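Like-Sm ribonucleoprotein core (Methanococcus vannielii SB, PDB 5MKI) binds RNA, with a site for uridine nucleotides, and assembles as an archaeal Sm-like ring of seven identical subunits. Local coordinates at the interface of chains A and B. Numbering follows the deposited sequence. Chains: chain A/B, Like-Sm ribonucleoprotein core.

Contact 1: the interface of chains A and B. Residues chain A 24, 65, 67; chain B 63, 65-66.
B:Asn66 and A:Val67 meet through a nearly straight hydrogen bond across the interface. The amide ND2 of B:Asn66 donates to the backbone O of A:Val67 at 3.0 Å (167° at the hydrogen), in the carbonyl plane on a lone pair. That N also donates to its own chain's B:Arg63 O at 3.1 Å, which fixes the rotation of the amide. A second donor reaches A:Val67 O from above the carbonyl plane, the ammonium NZ of A:Lys24 at 3.0 Å; NZ also bonds A:Asp65 O at 2.7 Å, turned toward these carbonyls by a bend at the end of the lysine chain (chi4 65°). Among the charge contacts, the salt bridge from A:Lys24 NZ to the carboxylate OD2 of B:Asp65 is long, 3.3 Å, and weak as a hydrogen bond. B:Arg63 NH1 pairs with B:Asp65 OD1 within chain B. In the apolar group, A:Asp65 CA sits over one face of the B:Arg63 guanidinium, toward its rim, 3.8 Å from CZ. A methionine in place of A:Lys24 would probably leave B:Asp65 without its cross-chain charge partner and the two chain A carbonyls without this donor. In the Sm fold, both 3-10 turns 64-66 take part, and B:Arg63 and Asp65 of both chains are UMP-binding residues.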
# COMPACT_ATOMS: atom_id res chain seq x y z
N LYS A 24 3.66 9.11 -10.30
CA LYS A 24 2.32 9.35 -9.77
C LYS A 24 2.11 10.81 -9.38
O LYS A 24 0.97 11.29 -9.40
CB LYS A 24 2.07 8.45 -8.56
CG LYS A 24 1.88 7.00 -8.90
CD LYS A 24 1.83 6.17 -7.63
CE LYS A 24 1.35 4.75 -7.92
NZ LYS A 24 2.31 3.99 -8.79
N ASP A 65 7.23 1.54 -7.61
CA ASP A 65 5.93 1.85 -7.01
C ASP A 65 5.50 3.30 -7.24
O ASP A 65 4.33 3.62 -7.04
CB ASP A 65 5.93 1.57 -5.50
CG ASP A 65 6.51 2.73 -4.69
OD1 ASP A 65 7.49 3.36 -5.15
OD2 ASP A 65 5.97 3.04 -3.60
N VAL A 67 5.66 4.63 -10.23
CA VAL A 67 5.51 4.77 -11.68
C VAL A 67 4.03 4.76 -12.05
O VAL A 67 3.27 3.90 -11.60
CB VAL A 67 6.27 3.67 -12.42
CG1 VAL A 67 5.93 3.70 -13.93
CG2 VAL A 67 7.78 3.84 -12.22
N ARG B 63 1.38 0.85 -15.23
CA ARG B 63 1.52 0.02 -14.04
C ARG B 63 0.14 -0.35 -13.49
O ARG B 63 -0.69 0.53 -13.22
CB ARG B 63 2.35 0.75 -12.98
CG ARG B 63 2.87 -0.17 -11.90
CD ARG B 63 4.21 0.31 -11.33
NE ARG B 63 4.74 -0.70 -10.41
CZ ARG B 63 4.33 -0.84 -9.15
NH1 ARG B 63 3.40 -0.02 -8.66
NH2 ARG B 63 4.85 -1.79 -8.39
N ASP B 65 -1.12 -1.09 -10.65
CA ASP B 65 -1.68 -0.57 -9.41
C ASP B 65 -2.38 0.78 -9.58
O ASP B 65 -3.12 1.19 -8.69
CB ASP B 65 -0.60 -0.46 -8.33
CG ASP B 65 0.29 0.74 -8.54
OD1 ASP B 65 0.83 0.90 -9.65
OD2 ASP B 65 0.44 1.55 -7.60
N ASN B 66 -2.18 1.47 -10.71
CA ASN B 66 -2.85 2.75 -10.95
C ASN B 66 -4.26 2.59 -11.50
O ASN B 66 -4.98 3.60 -11.62
CB ASN B 66 -2.03 3.60 -11.92
CG ASN B 66 -0.64 3.89 -11.42
OD1 ASN B 66 -0.45 4.69 -10.52
ND2 ASN B 66 0.36 3.24 -12.03

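Contact 2: the interface of chains A and B. Residues chain A 24, 68-69; chain B 23, 25, 27, 66.
A:Leu68 inserts its two methyl branches among chain B side chains. A:Leu68 CD1 lies 3.6 Å from the amide carbon CG of B:Asn66, the two side chains crossing at about a right angle. The other branch, A:Leu68 CD2, packs 3.8 Å from the methylene CE of B:Lys27 and also nears OD2 of B:Asp25, whose side chain approaches the leucine from the opposite direction. With CG turned away from the backbone N (chi1 -157°), the leucine directs both methyls at the partner. Next to it, A:Tyr69 brings ring atom CE2 to 3.9 Å from B:Leu23 CD1, while its phenol OH lies 3.3 Å from the methylene CD of B:Lys27. One shell out, B:Asp25 positions the lysine: OD1 accepts from B:Lys27 N at 2.9 Å, and OD2 forms a salt bridge with NZ, which stands above the carboxylate plane. OD2 further shares a water with A:Lys24 O, 2.8 Å from each oxygen. With alanine in place of B:Asp25, B:Lys27 NZ would probably lose this charge partner, its tail would be free to turn away from A:Leu68, and the water bridge would be lost. The patch thus joins the A:Leu68 segment to the B:Leu23-to-B:Lys27 turn, helping to hold neighbouring subunits of the seven-membered assembly together.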
# COMPACT_ATOMS: atom_id res chain seq x y z
N LYS A 24 3.66 9.11 -10.30
CA LYS A 24 2.32 9.35 -9.77
C LYS A 24 2.11 10.81 -9.38
O LYS A 24 0.97 11.29 -9.40
CB LYS A 24 2.07 8.45 -8.56
CG LYS A 24 1.88 7.00 -8.90
CD LYS A 24 1.83 6.17 -7.63
CE LYS A 24 1.35 4.75 -7.92
NZ LYS A 24 2.31 3.99 -8.79
N LEU A 68 3.64 5.72 -12.88
CA LEU A 68 2.31 5.77 -13.48
C LEU A 68 2.29 4.98 -14.78
O LEU A 68 1.57 3.99 -14.90
CB LEU A 68 1.90 7.23 -13.70
CG LEU A 68 0.42 7.61 -13.80
CD1 LEU A 68 -0.31 7.27 -12.50
CD2 LEU A 68 0.29 9.10 -14.13
N TYR A 69 3.09 5.41 -15.76
CA TYR A 69 3.35 4.65 -16.98
C TYR A 69 4.69 5.09 -17.56
O TYR A 69 5.19 6.17 -17.27
CB TYR A 69 2.25 4.80 -18.03
CG TYR A 69 1.51 6.14 -18.08
CD1 TYR A 69 2.13 7.30 -18.57
CD2 TYR A 69 0.19 6.22 -17.68
CE1 TYR A 69 1.43 8.51 -18.61
CE2 TYR A 69 -0.50 7.41 -17.73
CZ TYR A 69 0.11 8.55 -18.20
OH TYR A 69 -0.62 9.73 -18.23
N LEU B 23 -7.77 5.30 -14.88
CA LEU B 23 -6.79 5.36 -13.81
C LEU B 23 -7.38 6.01 -12.57
O LEU B 23 -8.29 6.84 -12.65
CB LEU B 23 -5.56 6.14 -14.25
CG LEU B 23 -4.83 5.52 -15.44
CD1 LEU B 23 -3.45 6.15 -15.57
CD2 LEU B 23 -4.74 4.01 -15.28
N ASP B 25 -6.25 8.31 -10.70
CA ASP B 25 -6.14 9.76 -10.67
C ASP B 25 -7.11 10.44 -11.63
O ASP B 25 -6.98 11.65 -11.86
CB ASP B 25 -4.70 10.20 -10.96
CG ASP B 25 -4.22 9.85 -12.38
OD1 ASP B 25 -5.05 9.63 -13.30
OD2 ASP B 25 -2.99 9.79 -12.59
N LYS B 27 -7.41 9.90 -14.90
CA LYS B 27 -7.03 9.82 -16.30
C LYS B 27 -7.80 8.71 -17.01
O LYS B 27 -8.20 7.71 -16.40
CB LYS B 27 -5.53 9.55 -16.43
CG LYS B 27 -4.65 10.77 -16.27
CD LYS B 27 -3.19 10.38 -16.31
CE LYS B 27 -2.33 11.45 -15.69
NZ LYS B 27 -2.73 11.68 -14.28
N ASN B 66 -2.18 1.47 -10.71
CA ASN B 66 -2.85 2.75 -10.95
C ASN B 66 -4.26 2.59 -11.50
O ASN B 66 -4.98 3.60 -11.62
CB ASN B 66 -2.03 3.60 -11.92
CG ASN B 66 -0.64 3.89 -11.42
OD1 ASN B 66 -0.45 4.69 -10.52
ND2 ASN B 66 0.36 3.24 -12.03
O HOH W 1 -1.29 9.89 -10.40

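Contact 3: the interface of chains A and B. Residues chain A 69-71; chain B 57, 59-62.
A:Tyr69 and B:Leu60 pack diagonally over an antiparallel strand pairing, their side chains crossing at a slant. The leucine places CD2 over one face of the tyrosine ring, displaced toward the rim and 4.2 Å from A:Tyr69 CG, while its other methyl, CD1, lies 3.7 Å from ring atom CD1. The backbone of strand 69-71 sets A:Tyr69 CB 3.8 Å from B:Val62 CA; from there chi1 32° and chi2 72° swing the ring so that one face turns to the leucine. Farther along the strand A:Ser71 approaches B:Phe57 differently: its hydroxyl OG lies in the ring plane at the edge, 3.3 Å from B:Phe57 CD1. B:Leu60 CD1 also reaches A:Ser71 CA, so one methyl spans the tyrosine and the serine. These orientations rest on the pairing of strand 69-71 of chain A with strand 60-62 of chain B, in which A:Tyr69 faces B:Val62, A:Val70 faces B:Val61 and A:Ser71 faces B:Leu60. Such edge-to-edge joining extends a sheet from one subunit into the next, as is typical of Sm rings. Two backbone bonds close the central pair: A:Val70 N donates to B:Val61 O at 2.9 Å, and B:Val61 N donates to A:Val70 O at 3.0 Å.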
# COMPACT_ATOMS: atom_id res chain seq x y z
N TYR A 69 3.09 5.41 -15.76
CA TYR A 69 3.35 4.65 -16.98
C TYR A 69 4.69 5.09 -17.56
O TYR A 69 5.19 6.17 -17.27
CB TYR A 69 2.25 4.80 -18.03
CG TYR A 69 1.51 6.14 -18.08
CD1 TYR A 69 2.13 7.30 -18.57
CD2 TYR A 69 0.19 6.22 -17.68
CE1 TYR A 69 1.43 8.51 -18.61
CE2 TYR A 69 -0.50 7.41 -17.73
CZ TYR A 69 0.11 8.55 -18.20
OH TYR A 69 -0.62 9.73 -18.23
N VAL A 70 5.27 4.21 -18.39
CA VAL A 70 6.53 4.48 -19.09
C VAL A 70 6.23 4.58 -20.58
O VAL A 70 5.53 3.71 -21.14
CB VAL A 70 7.57 3.39 -18.78
CG1 VAL A 70 8.88 3.73 -19.43
CG2 VAL A 70 7.77 3.23 -17.26
N SER A 71 6.74 5.64 -21.22
CA SER A 71 6.59 5.84 -22.66
C SER A 71 7.83 5.32 -23.37
O SER A 71 8.95 5.77 -23.10
CB SER A 71 6.38 7.32 -23.01
OG SER A 71 6.09 7.45 -24.40
N PHE B 57 1.44 8.43 -27.94
CA PHE B 57 2.37 7.51 -27.28
C PHE B 57 2.51 6.22 -28.09
O PHE B 57 1.66 5.32 -27.97
CB PHE B 57 1.93 7.18 -25.86
CG PHE B 57 1.90 8.36 -24.94
CD1 PHE B 57 3.05 8.80 -24.33
CD2 PHE B 57 0.71 9.02 -24.69
CE1 PHE B 57 3.03 9.88 -23.48
CE2 PHE B 57 0.68 10.11 -23.84
CZ PHE B 57 1.85 10.54 -23.24
N MET B 59 4.19 3.52 -27.65
CA MET B 59 4.09 2.36 -26.79
C MET B 59 4.15 2.81 -25.34
O MET B 59 5.09 3.50 -24.94
CB MET B 59 5.19 1.34 -27.09
CG MET B 59 5.06 0.04 -26.31
SD MET B 59 3.49 -0.80 -26.58
CE MET B 59 3.80 -1.55 -28.17
N LEU B 60 3.14 2.39 -24.57
CA LEU B 60 2.93 2.84 -23.20
C LEU B 60 2.75 1.62 -22.32
O LEU B 60 1.85 0.81 -22.58
CB LEU B 60 1.69 3.74 -23.09
CG LEU B 60 1.56 4.71 -21.92
CD1 LEU B 60 2.71 5.72 -21.91
CD2 LEU B 60 0.24 5.42 -21.99
N VAL B 61 3.59 1.47 -21.30
CA VAL B 61 3.41 0.42 -20.31
C VAL B 61 2.87 1.06 -19.05
O VAL B 61 3.55 1.88 -18.41
CB VAL B 61 4.71 -0.35 -20.03
CG1 VAL B 61 4.52 -1.28 -18.85
CG2 VAL B 61 5.10 -1.15 -21.26
N VAL B 62 1.63 0.70 -18.70
CA VAL B 62 0.89 1.26 -17.58
C VAL B 62 1.02 0.31 -16.39
O VAL B 62 0.82 -0.90 -16.53
CB VAL B 62 -0.59 1.47 -17.95
CG1 VAL B 62 -1.30 2.24 -16.86
CG2 VAL B 62 -0.70 2.20 -19.32

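Contact 4: the interface of chains A and B. Residues chain A 7-8, 10, 40; chain B 41-43, 61.
A:Pro7 lies against the extended backbone of B:Asn41 to B:Ala43, at the start of strand 42-44, its own turn-like backbone (phi -51°, psi -34°) leading toward the short N-terminal helix 9-13 of the Sm fold. Its pyrrolidine ring crosses the B:Asn41 side chain at about a right angle. Ring atom CG lies 3.9 Å from B:Asn41 CB and 3.5 Å from the same residue's backbone O, whereas CB sits 3.8 Å from B:Ala43 N, so the ring bears on backbone as well as side chain. B:Asn41 is also a UMP-binding residue, so the proline may help to shape the border of that site. The second cluster gathers round B:Val61, whose two methyls contact different parts of chain A. CG1, opposite the backbone N (chi1 171°), meets A:Leu8 CD2 at 3.7 Å, with the leucine and valine side chains crossing roughly perpendicular. The terminal methyl CE of A:Met40, a loop residue, comes to the same CG1 at 4.2 Å, a looser contact that brings a second stretch of chain A to this valine. CG2 instead lies 4.1 Å from A:Ala10 CB on the helix and 3.8 Å from the backbone O of A:Pro7.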
# COMPACT_ATOMS: atom_id res chain seq x y z
N PRO A 7 3.67 -7.81 -20.48
CA PRO A 7 3.77 -6.39 -20.82
C PRO A 7 5.16 -5.79 -20.62
O PRO A 7 5.57 -4.94 -21.41
CB PRO A 7 2.73 -5.72 -19.90
CG PRO A 7 2.46 -6.72 -18.80
CD PRO A 7 2.64 -8.06 -19.45
N LEU A 8 5.91 -6.24 -19.60
CA LEU A 8 7.19 -5.62 -19.27
C LEU A 8 8.32 -6.01 -20.22
O LEU A 8 9.37 -5.37 -20.18
CB LEU A 8 7.61 -5.97 -17.83
CG LEU A 8 6.66 -5.45 -16.75
CD1 LEU A 8 7.30 -5.54 -15.34
CD2 LEU A 8 6.27 -4.04 -17.06
N ALA A 10 8.34 -5.26 -23.16
CA ALA A 10 8.55 -4.03 -23.92
C ALA A 10 9.67 -3.19 -23.32
O ALA A 10 10.35 -2.46 -24.05
CB ALA A 10 7.25 -3.23 -24.00
N MET A 40 9.05 -2.96 -11.80
CA MET A 40 9.22 -1.74 -12.59
C MET A 40 10.19 -0.74 -11.94
O MET A 40 10.12 0.45 -12.25
CB MET A 40 7.87 -1.05 -12.88
CG MET A 40 6.81 -1.93 -13.58
SD MET A 40 5.46 -1.05 -14.44
CE MET A 40 6.38 0.19 -15.35
N ASN B 41 -0.78 -4.88 -14.99
CA ASN B 41 0.08 -4.09 -15.87
C ASN B 41 -0.34 -4.39 -17.30
O ASN B 41 -0.67 -5.53 -17.63
CB ASN B 41 1.58 -4.45 -15.75
CG ASN B 41 2.16 -4.28 -14.36
OD1 ASN B 41 1.89 -3.31 -13.63
ND2 ASN B 41 3.04 -5.21 -14.00
N VAL B 42 -0.31 -3.37 -18.17
CA VAL B 42 -0.71 -3.55 -19.57
C VAL B 42 0.25 -2.76 -20.46
O VAL B 42 0.84 -1.76 -20.05
CB VAL B 42 -2.17 -3.10 -19.84
CG1 VAL B 42 -3.15 -3.83 -18.96
CG2 VAL B 42 -2.31 -1.59 -19.69
N ALA B 43 0.41 -3.24 -21.69
CA ALA B 43 1.14 -2.51 -22.73
C ALA B 43 0.13 -2.06 -23.78
O ALA B 43 -0.63 -2.89 -24.31
CB ALA B 43 2.23 -3.38 -23.37
N VAL B 61 3.59 1.47 -21.30
CA VAL B 61 3.41 0.42 -20.31
C VAL B 61 2.87 1.06 -19.05
O VAL B 61 3.55 1.88 -18.41
CB VAL B 61 4.71 -0.35 -20.03
CG1 VAL B 61 4.52 -1.28 -18.85
CG2 VAL B 61 5.10 -1.15 -21.26

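Contacts 1 and 2 lie closest together, about 6 Å between the centres of their C-alpha atoms, and share A:Lys24 and B:Asn66. Contacts 3 and 4 are about 7 Å apart and share B:Val61, whose backbone serves the strand pairing while its side chain serves the apolar packing. Contacts 2 and 3, whose C-alpha centres are about 11 Å apart, share A:Tyr69, and contacts 2 and 4 are about 13 Å apart. Polar and apolar patches thus form one continuous subunit boundary. Repeated among the seven copies, this junction would close the ring, with UMP-binding residues of both chains in contact 1 and of chain B in contact 4.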